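Local coordinates for endonuclease III (Geobacillus stearothermophilus, PDB 1ORN), which acts in DNA repair as an iron-sulfur DNA glycosylase, probably excising damaged bases by way of a covalent enzyme-DNA intermediate, at residues C[50-62]-C[73-85]. Sequence-based numbering, arbitrary orientation.
With nucleotides of chain A.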
loop_
_atom_site.group_PDB
_atom_site.type_symbol
_atom_site.label_atom_id
_atom_site.label_comp_id
_atom_site.label_asym_id
_atom_site.label_seq_id
_atom_site.Cartn_x
_atom_site.Cartn_y
_atom_site.Cartn_z
ATOM N N LEU C 50 -5.763 8.060 -10.054
ATOM C CA LEU C 50 -5.745 9.492 -9.772
ATOM C C LEU C 50 -4.392 9.970 -9.279
ATOM O O LEU C 50 -3.986 11.095 -9.565
ATOM C CB LEU C 50 -6.818 9.855 -8.743
ATOM C CG LEU C 50 -8.058 10.575 -9.279
ATOM C CD1 LEU C 50 -7.650 11.922 -9.877
ATOM C CD2 LEU C 50 -8.746 9.708 -10.327
ATOM N N VAL C 51 -3.690 9.129 -8.526
ATOM C CA VAL C 51 -2.382 9.530 -8.040
ATOM C C VAL C 51 -1.430 9.668 -9.225
ATOM O O VAL C 51 -0.676 10.634 -9.309
ATOM C CB VAL C 51 -1.794 8.502 -7.051
ATOM C CG1 VAL C 51 -0.345 8.859 -6.742
ATOM C CG2 VAL C 51 -2.622 8.486 -5.767
ATOM N N ASN C 52 -1.470 8.702 -10.136
ATOM C CA ASN C 52 -0.588 8.734 -11.304
ATOM C C ASN C 52 -0.892 9.904 -12.242
ATOM O O ASN C 52 0.019 10.487 -12.829
ATOM C CB ASN C 52 -0.665 7.416 -12.072
ATOM C CG ASN C 52 -0.071 6.259 -11.295
ATOM O OD1 ASN C 52 0.906 6.426 -10.561
ATOM N ND2 ASN C 52 -0.643 5.074 -11.469
ATOM N N LYS C 53 -2.166 10.247 -12.378
ATOM C CA LYS C 53 -2.536 11.365 -13.240
ATOM C C LYS C 53 -1.997 12.663 -12.642
ATOM O O LYS C 53 -1.494 13.528 -13.363
ATOM C CB LYS C 53 -4.058 11.451 -13.392
ATOM C CG LYS C 53 -4.791 11.966 -12.163
ATOM N N VAL C 54 -2.093 12.792 -11.320
ATOM C CA VAL C 54 -1.611 13.982 -10.626
ATOM C C VAL C 54 -0.087 14.089 -10.590
ATOM O O VAL C 54 0.471 15.137 -10.920
ATOM C CB VAL C 54 -2.156 14.040 -9.177
ATOM C CG1 VAL C 54 -1.498 15.173 -8.406
ATOM C CG2 VAL C 54 -3.663 14.237 -9.204
ATOM N N THR C 55 0.595 13.016 -10.198
ATOM C CA THR C 55 2.049 13.073 -10.128
ATOM C C THR C 55 2.682 13.241 -11.503
ATOM O O THR C 55 3.824 13.685 -11.612
ATOM C CB THR C 55 2.648 11.832 -9.423
ATOM O OG1 THR C 55 2.381 10.647 -10.184
ATOM C CG2 THR C 55 2.048 11.686 -8.038
ATOM N N LYS C 56 1.939 12.898 -12.551
ATOM C CA LYS C 56 2.449 13.052 -13.907
ATOM C C LYS C 56 3.013 14.467 -14.033
ATOM O O LYS C 56 4.162 14.658 -14.438
ATOM C CB LYS C 56 1.324 12.842 -14.925
ATOM C CG LYS C 56 1.762 12.965 -16.377
ATOM N N ARG C 57 2.207 15.457 -13.665
ATOM C CA ARG C 57 2.640 16.846 -13.729
ATOM C C ARG C 57 3.370 17.301 -12.461
ATOM O O ARG C 57 4.284 18.125 -12.530
ATOM C CB ARG C 57 1.443 17.765 -13.993
ATOM C CG ARG C 57 0.268 17.559 -13.062
ATOM C CD ARG C 57 -0.792 18.633 -13.284
ATOM N NE ARG C 57 -2.019 18.367 -12.536
ATOM C CZ ARG C 57 -2.849 17.361 -12.797
ATOM N NH1 ARG C 57 -3.945 17.194 -12.065
ATOM N NH2 ARG C 57 -2.586 16.524 -13.793
ATOM N N LEU C 58 2.977 16.766 -11.308
ATOM C CA LEU C 58 3.612 17.150 -10.054
ATOM C C LEU C 58 5.108 16.876 -10.065
ATOM O O LEU C 58 5.899 17.704 -9.618
ATOM C CB LEU C 58 2.985 16.398 -8.876
ATOM C CG LEU C 58 3.405 16.915 -7.495
ATOM C CD1 LEU C 58 2.590 18.157 -7.165
ATOM C CD2 LEU C 58 3.183 15.836 -6.437
ATOM N N PHE C 59 5.501 15.712 -10.572
ATOM C CA PHE C 59 6.909 15.352 -10.590
ATOM C C PHE C 59 7.727 16.098 -11.639
ATOM O O PHE C 59 8.942 15.926 -11.722
ATOM C CB PHE C 59 7.075 13.840 -10.758
ATOM C CG PHE C 59 6.538 13.033 -9.596
ATOM C CD1 PHE C 59 6.261 13.642 -8.368
ATOM C CD2 PHE C 59 6.334 11.661 -9.721
ATOM C CE1 PHE C 59 5.789 12.889 -7.281
ATOM C CE2 PHE C 59 5.865 10.902 -8.648
ATOM C CZ PHE C 59 5.592 11.521 -7.421
ATOM N N GLU C 60 7.062 16.920 -12.440
ATOM C CA GLU C 60 7.769 17.720 -13.435
ATOM C C GLU C 60 8.025 19.082 -12.811
ATOM O O GLU C 60 9.051 19.717 -13.068
ATOM C CB GLU C 60 6.940 17.865 -14.714
ATOM C CG GLU C 60 6.828 16.571 -15.501
ATOM C CD GLU C 60 8.178 15.902 -15.694
ATOM O OE1 GLU C 60 9.070 16.520 -16.316
ATOM O OE2 GLU C 60 8.351 14.760 -15.217
ATOM N N LYS C 61 7.088 19.517 -11.975
ATOM C CA LYS C 61 7.196 20.800 -11.290
ATOM C C LYS C 61 8.116 20.723 -10.073
ATOM O O LYS C 61 8.906 21.635 -9.823
ATOM C CB LYS C 61 5.812 21.276 -10.849
ATOM C CG LYS C 61 5.822 22.598 -10.099
ATOM C CD LYS C 61 4.408 23.130 -9.923
ATOM C CE LYS C 61 4.396 24.469 -9.207
ATOM N NZ LYS C 61 3.010 25.016 -9.120
ATOM N N TYR C 62 8.006 19.630 -9.322
ATOM C CA TYR C 62 8.814 19.418 -8.127
ATOM C C TYR C 62 9.687 18.177 -8.329
ATOM O O TYR C 62 9.187 17.125 -8.727
ATOM C CB TYR C 62 7.904 19.207 -6.913
ATOM C CG TYR C 62 6.873 20.292 -6.683
ATOM C CD1 TYR C 62 7.179 21.432 -5.935
ATOM C CD2 TYR C 62 5.583 20.169 -7.192
ATOM C CE1 TYR C 62 6.223 22.416 -5.696
ATOM C CE2 TYR C 62 4.621 21.149 -6.964
ATOM C CZ TYR C 62 4.946 22.269 -6.213
ATOM O OH TYR C 62 3.988 23.228 -5.977
ATOM N N LEU C 73 2.217 27.101 0.932
ATOM C CA LEU C 73 1.379 25.936 1.178
ATOM C C LEU C 73 0.149 25.930 0.266
ATOM O O LEU C 73 -0.230 24.891 -0.282
ATOM C CB LEU C 73 0.950 25.908 2.649
ATOM C CG LEU C 73 0.144 24.694 3.118
ATOM C CD1 LEU C 73 0.930 23.422 2.837
ATOM C CD2 LEU C 73 -0.153 24.816 4.604
ATOM N N GLU C 74 -0.463 27.097 0.093
ATOM C CA GLU C 74 -1.654 27.233 -0.742
ATOM C C GLU C 74 -1.421 26.797 -2.184
ATOM O O GLU C 74 -2.330 26.282 -2.838
ATOM C CB GLU C 74 -2.148 28.683 -0.731
ATOM C CG GLU C 74 -2.425 29.249 0.655
ATOM C CD GLU C 74 -1.168 29.369 1.500
ATOM O OE1 GLU C 74 -0.181 29.966 1.019
ATOM O OE2 GLU C 74 -1.170 28.869 2.647
ATOM N N GLU C 75 -0.206 27.007 -2.680
ATOM C CA GLU C 75 0.125 26.638 -4.049
ATOM C C GLU C 75 0.221 25.125 -4.213
ATOM O O GLU C 75 -0.298 24.564 -5.181
ATOM C CB GLU C 75 1.445 27.291 -4.470
ATOM C CG GLU C 75 1.841 27.028 -5.923
ATOM C CD GLU C 75 3.083 27.797 -6.344
ATOM O OE1 GLU C 75 3.548 27.603 -7.489
ATOM O OE2 GLU C 75 3.592 28.599 -5.531
ATOM N N LEU C 76 0.892 24.466 -3.273
ATOM C CA LEU C 76 1.031 23.016 -3.340
ATOM C C LEU C 76 -0.345 22.366 -3.172
ATOM O O LEU C 76 -0.647 21.351 -3.804
ATOM C CB LEU C 76 1.998 22.519 -2.257
ATOM C CG LEU C 76 2.218 21.001 -2.206
ATOM C CD1 LEU C 76 2.792 20.511 -3.538
ATOM C CD2 LEU C 76 3.157 20.653 -1.063
ATOM N N GLU C 77 -1.181 22.956 -2.323
ATOM C CA GLU C 77 -2.525 22.429 -2.100
ATOM C C GLU C 77 -3.274 22.307 -3.421
ATOM O O GLU C 77 -3.897 21.285 -3.702
ATOM C CB GLU C 77 -3.318 23.335 -1.152
ATOM C CG GLU C 77 -2.920 23.231 0.316
ATOM C CD GLU C 77 -3.832 24.045 1.232
ATOM O OE1 GLU C 77 -3.627 24.015 2.464
ATOM O OE2 GLU C 77 -4.759 24.713 0.720
ATOM N N GLN C 78 -3.213 23.355 -4.236
ATOM C CA GLN C 78 -3.893 23.338 -5.525
ATOM C C GLN C 78 -3.296 22.306 -6.474
ATOM O O GLN C 78 -4.022 21.643 -7.217
ATOM C CB GLN C 78 -3.845 24.726 -6.173
ATOM C CG GLN C 78 -4.781 25.733 -5.524
ATOM C CD GLN C 78 -6.198 25.199 -5.391
ATOM O OE1 GLN C 78 -6.812 24.779 -6.376
ATOM N NE2 GLN C 78 -6.722 25.206 -4.169
ATOM N N ASP C 79 -1.976 22.166 -6.439
ATOM C CA ASP C 79 -1.286 21.217 -7.305
ATOM C C ASP C 79 -1.693 19.761 -7.066
ATOM O O ASP C 79 -1.602 18.939 -7.977
ATOM C CB ASP C 79 0.230 21.371 -7.141
ATOM C CG ASP C 79 0.770 22.592 -7.864
ATOM O OD1 ASP C 79 1.921 22.992 -7.591
ATOM O OD2 ASP C 79 0.044 23.145 -8.717
ATOM N N ILE C 80 -2.139 19.446 -5.851
ATOM C CA ILE C 80 -2.555 18.080 -5.515
ATOM C C ILE C 80 -4.020 18.014 -5.093
ATOM O O ILE C 80 -4.469 17.013 -4.539
ATOM C CB ILE C 80 -1.713 17.489 -4.355
ATOM C CG1 ILE C 80 -1.984 18.259 -3.060
ATOM C CG2 ILE C 80 -0.239 17.524 -4.708
ATOM C CD1 ILE C 80 -1.325 17.655 -1.830
ATOM N N ARG C 81 -4.767 19.078 -5.367
ATOM C CA ARG C 81 -6.177 19.136 -4.984
ATOM C C ARG C 81 -7.025 17.934 -5.403
ATOM O O ARG C 81 -7.878 17.484 -4.640
ATOM C CB ARG C 81 -6.815 20.418 -5.533
ATOM C CG ARG C 81 -8.291 20.557 -5.197
ATOM C CD ARG C 81 -8.874 21.863 -5.727
ATOM N NE ARG C 81 -10.312 21.943 -5.483
ATOM C CZ ARG C 81 -11.218 21.174 -6.083
ATOM N NH1 ARG C 81 -10.837 20.262 -6.969
ATOM N NH2 ARG C 81 -12.505 21.307 -5.790
ATOM N N SER C 82 -6.792 17.412 -6.605
ATOM C CA SER C 82 -7.567 16.283 -7.117
ATOM C C SER C 82 -7.380 14.963 -6.372
ATOM O O SER C 82 -8.129 14.012 -6.596
ATOM C CB SER C 82 -7.270 16.071 -8.603
ATOM O OG SER C 82 -7.784 17.146 -9.372
ATOM N N ILE C 83 -6.383 14.904 -5.497
ATOM C CA ILE C 83 -6.110 13.697 -4.720
ATOM C C ILE C 83 -7.105 13.568 -3.562
ATOM O O ILE C 83 -7.473 12.460 -3.155
ATOM C CB ILE C 83 -4.670 13.742 -4.122
ATOM C CG1 ILE C 83 -3.623 13.743 -5.244
ATOM C CG2 ILE C 83 -4.449 12.561 -3.183
ATOM C CD1 ILE C 83 -3.560 12.463 -6.041
ATOM N N GLY C 84 -7.547 14.709 -3.043
ATOM C CA GLY C 84 -8.449 14.701 -1.906
ATOM C C GLY C 84 -7.558 14.779 -0.679
ATOM O O GLY C 84 -6.343 14.599 -0.805
ATOM N N LEU C 85 -8.128 15.042 0.496
ATOM C CA LEU C 85 -7.333 15.150 1.724
ATOM C C LEU C 85 -6.100 16.003 1.426
ATOM O O LEU C 85 -5.048 15.843 2.057
ATOM C CB LEU C 85 -6.888 13.755 2.201
ATOM C CG LEU C 85 -7.974 12.690 2.414
ATOM C CD1 LEU C 85 -7.349 11.408 2.957
ATOM C CD2 LEU C 85 -9.018 13.208 3.392
ATOM P P DG A 6 -8.566 18.050 3.971
ATOM O OP1 DG A 6 -7.093 18.083 3.742
ATOM O OP2 DG A 6 -9.273 19.290 4.383
ATOM O "O5'" DG A 6 -9.252 17.490 2.649
ATOM C "C5'" DG A 6 -10.644 17.679 2.384
ATOM C "C4'" DG A 6 -10.993 17.047 1.057
ATOM O "O4'" DG A 6 -10.727 15.623 1.104
ATOM C "C3'" DG A 6 -12.438 17.177 0.574
ATOM O "O3'" DG A 6 -12.397 17.240 -0.854
ATOM C "C2'" DG A 6 -13.038 15.834 0.952
ATOM C "C1'" DG A 6 -11.866 14.922 0.634
ATOM N N9 DG A 6 -11.877 13.603 1.258
ATOM C C8 DG A 6 -12.442 13.255 2.460
ATOM N N7 DG A 6 -12.272 11.995 2.761
ATOM C C5 DG A 6 -11.553 11.479 1.690
ATOM C C6 DG A 6 -11.069 10.166 1.459
ATOM O O6 DG A 6 -11.179 9.169 2.179
ATOM N N1 DG A 6 -10.393 10.076 0.243
ATOM C C2 DG A 6 -10.205 11.119 -0.636
ATOM N N2 DG A 6 -9.532 10.833 -1.773
ATOM N N3 DG A 6 -10.644 12.349 -0.425
ATOM C C4 DG A 6 -11.306 12.457 0.751
ATOM P P DT A 7 -13.255 18.343 -1.644
ATOM O OP1 DT A 7 -12.785 19.683 -1.207
ATOM O OP2 DT A 7 -14.694 17.992 -1.528
ATOM O "O5'" DT A 7 -12.798 18.111 -3.149
ATOM C "C5'" DT A 7 -11.412 18.109 -3.481
ATOM C "C4'" DT A 7 -11.080 16.945 -4.386
ATOM O "O4'" DT A 7 -11.169 15.685 -3.671
ATOM C "C3'" DT A 7 -11.962 16.800 -5.627
ATOM O "O3'" DT A 7 -11.129 16.591 -6.768
ATOM C "C2'" DT A 7 -12.804 15.568 -5.333
ATOM C "C1'" DT A 7 -11.876 14.739 -4.456
ATOM N N1 DT A 7 -12.552 13.791 -3.537
ATOM C C2 DT A 7 -12.170 12.460 -3.567
ATOM O O2 DT A 7 -11.314 12.026 -4.320
ATOM N N3 DT A 7 -12.834 11.652 -2.672
ATOM C C4 DT A 7 -13.814 12.029 -1.773
ATOM O O4 DT A 7 -14.308 11.194 -1.019
ATOM C C5 DT A 7 -14.175 13.430 -1.807
ATOM C C7 DT A 7 -15.243 13.925 -0.886
ATOM C C6 DT A 7 -13.532 14.229 -2.672
ATOM P P DG A 8 -11.777 16.555 -8.237
ATOM O OP1 DG A 8 -10.756 17.063 -9.188
ATOM O OP2 DG A 8 -13.116 17.192 -8.187
ATOM O "O5'" DG A 8 -11.956 14.997 -8.499
ATOM C "C5'" DG A 8 -10.817 14.143 -8.484
ATOM C "C4'" DG A 8 -11.207 12.738 -8.870
ATOM O "O4'" DG A 8 -11.761 12.027 -7.739
ATOM C "C3'" DG A 8 -12.242 12.650 -9.989
ATOM O "O3'" DG A 8 -11.839 11.649 -10.916
ATOM C "C2'" DG A 8 -13.519 12.252 -9.265
ATOM C "C1'" DG A 8 -12.996 11.431 -8.098
ATOM N N9 DG A 8 -13.848 11.426 -6.911
ATOM C C8 DG A 8 -14.518 12.494 -6.367
ATOM N N7 DG A 8 -15.191 12.184 -5.290
ATOM C C5 DG A 8 -14.952 10.827 -5.114
ATOM C C6 DG A 8 -15.415 9.932 -4.110
ATOM O O6 DG A 8 -16.150 10.167 -3.144
ATOM N N1 DG A 8 -14.929 8.645 -4.311
ATOM C C2 DG A 8 -14.106 8.262 -5.339
ATOM N N2 DG A 8 -13.744 6.970 -5.357
ATOM N N3 DG A 8 -13.668 9.085 -6.281
ATOM C C4 DG A 8 -14.127 10.343 -6.109
#
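D79 OD1 is gripped by two donors at the C-terminal end of helix 48-61, K61 in its last turn and Y62 just after it. The hydroxyl OH of Y62 meets it at 2.6 Å, nearly along the C-O bond, with ring and carboxylate planes 65° apart; K61 NZ takes the syn lone pair of the same oxygen in a 2.8 Å salt bridge. A lysine suits this place, being long and cationic; extended, with CG anti to the backbone N (chi1 179°), it brings NZ also to E75 OE1, a second salt bridge of 3.1 Å on that carboxylate's anti side. Replacing D79 by alanine would probably leave the Y62 hydroxyl without this acceptor and K61 with one carboxylate fewer to hold its ammonium group. Behind this network, branched aliphatic residues fill the angle between the helices: L58 CD1 lies 3.8 Å from I80 CG2, and L76 CD1 comes obliquely to the Y62 ring. Farther along, I83 CD1 reaches V54 CG2 at 3.6 Å and also rests against V51. The turn so anchored faces DNA: S82 OG donates to OP1 of DG8 of chain A, the I83 carbonyl accepts from N2 of DG6 of chain A, and L85 N donates to the sugar O4' of the same nucleotide at 2.7 Å. Segments 50-61 and 73-79, their axes at 140°, and the DNA-contacting turn 81-85 belong to the helical HhH-GPD glycosylase fold.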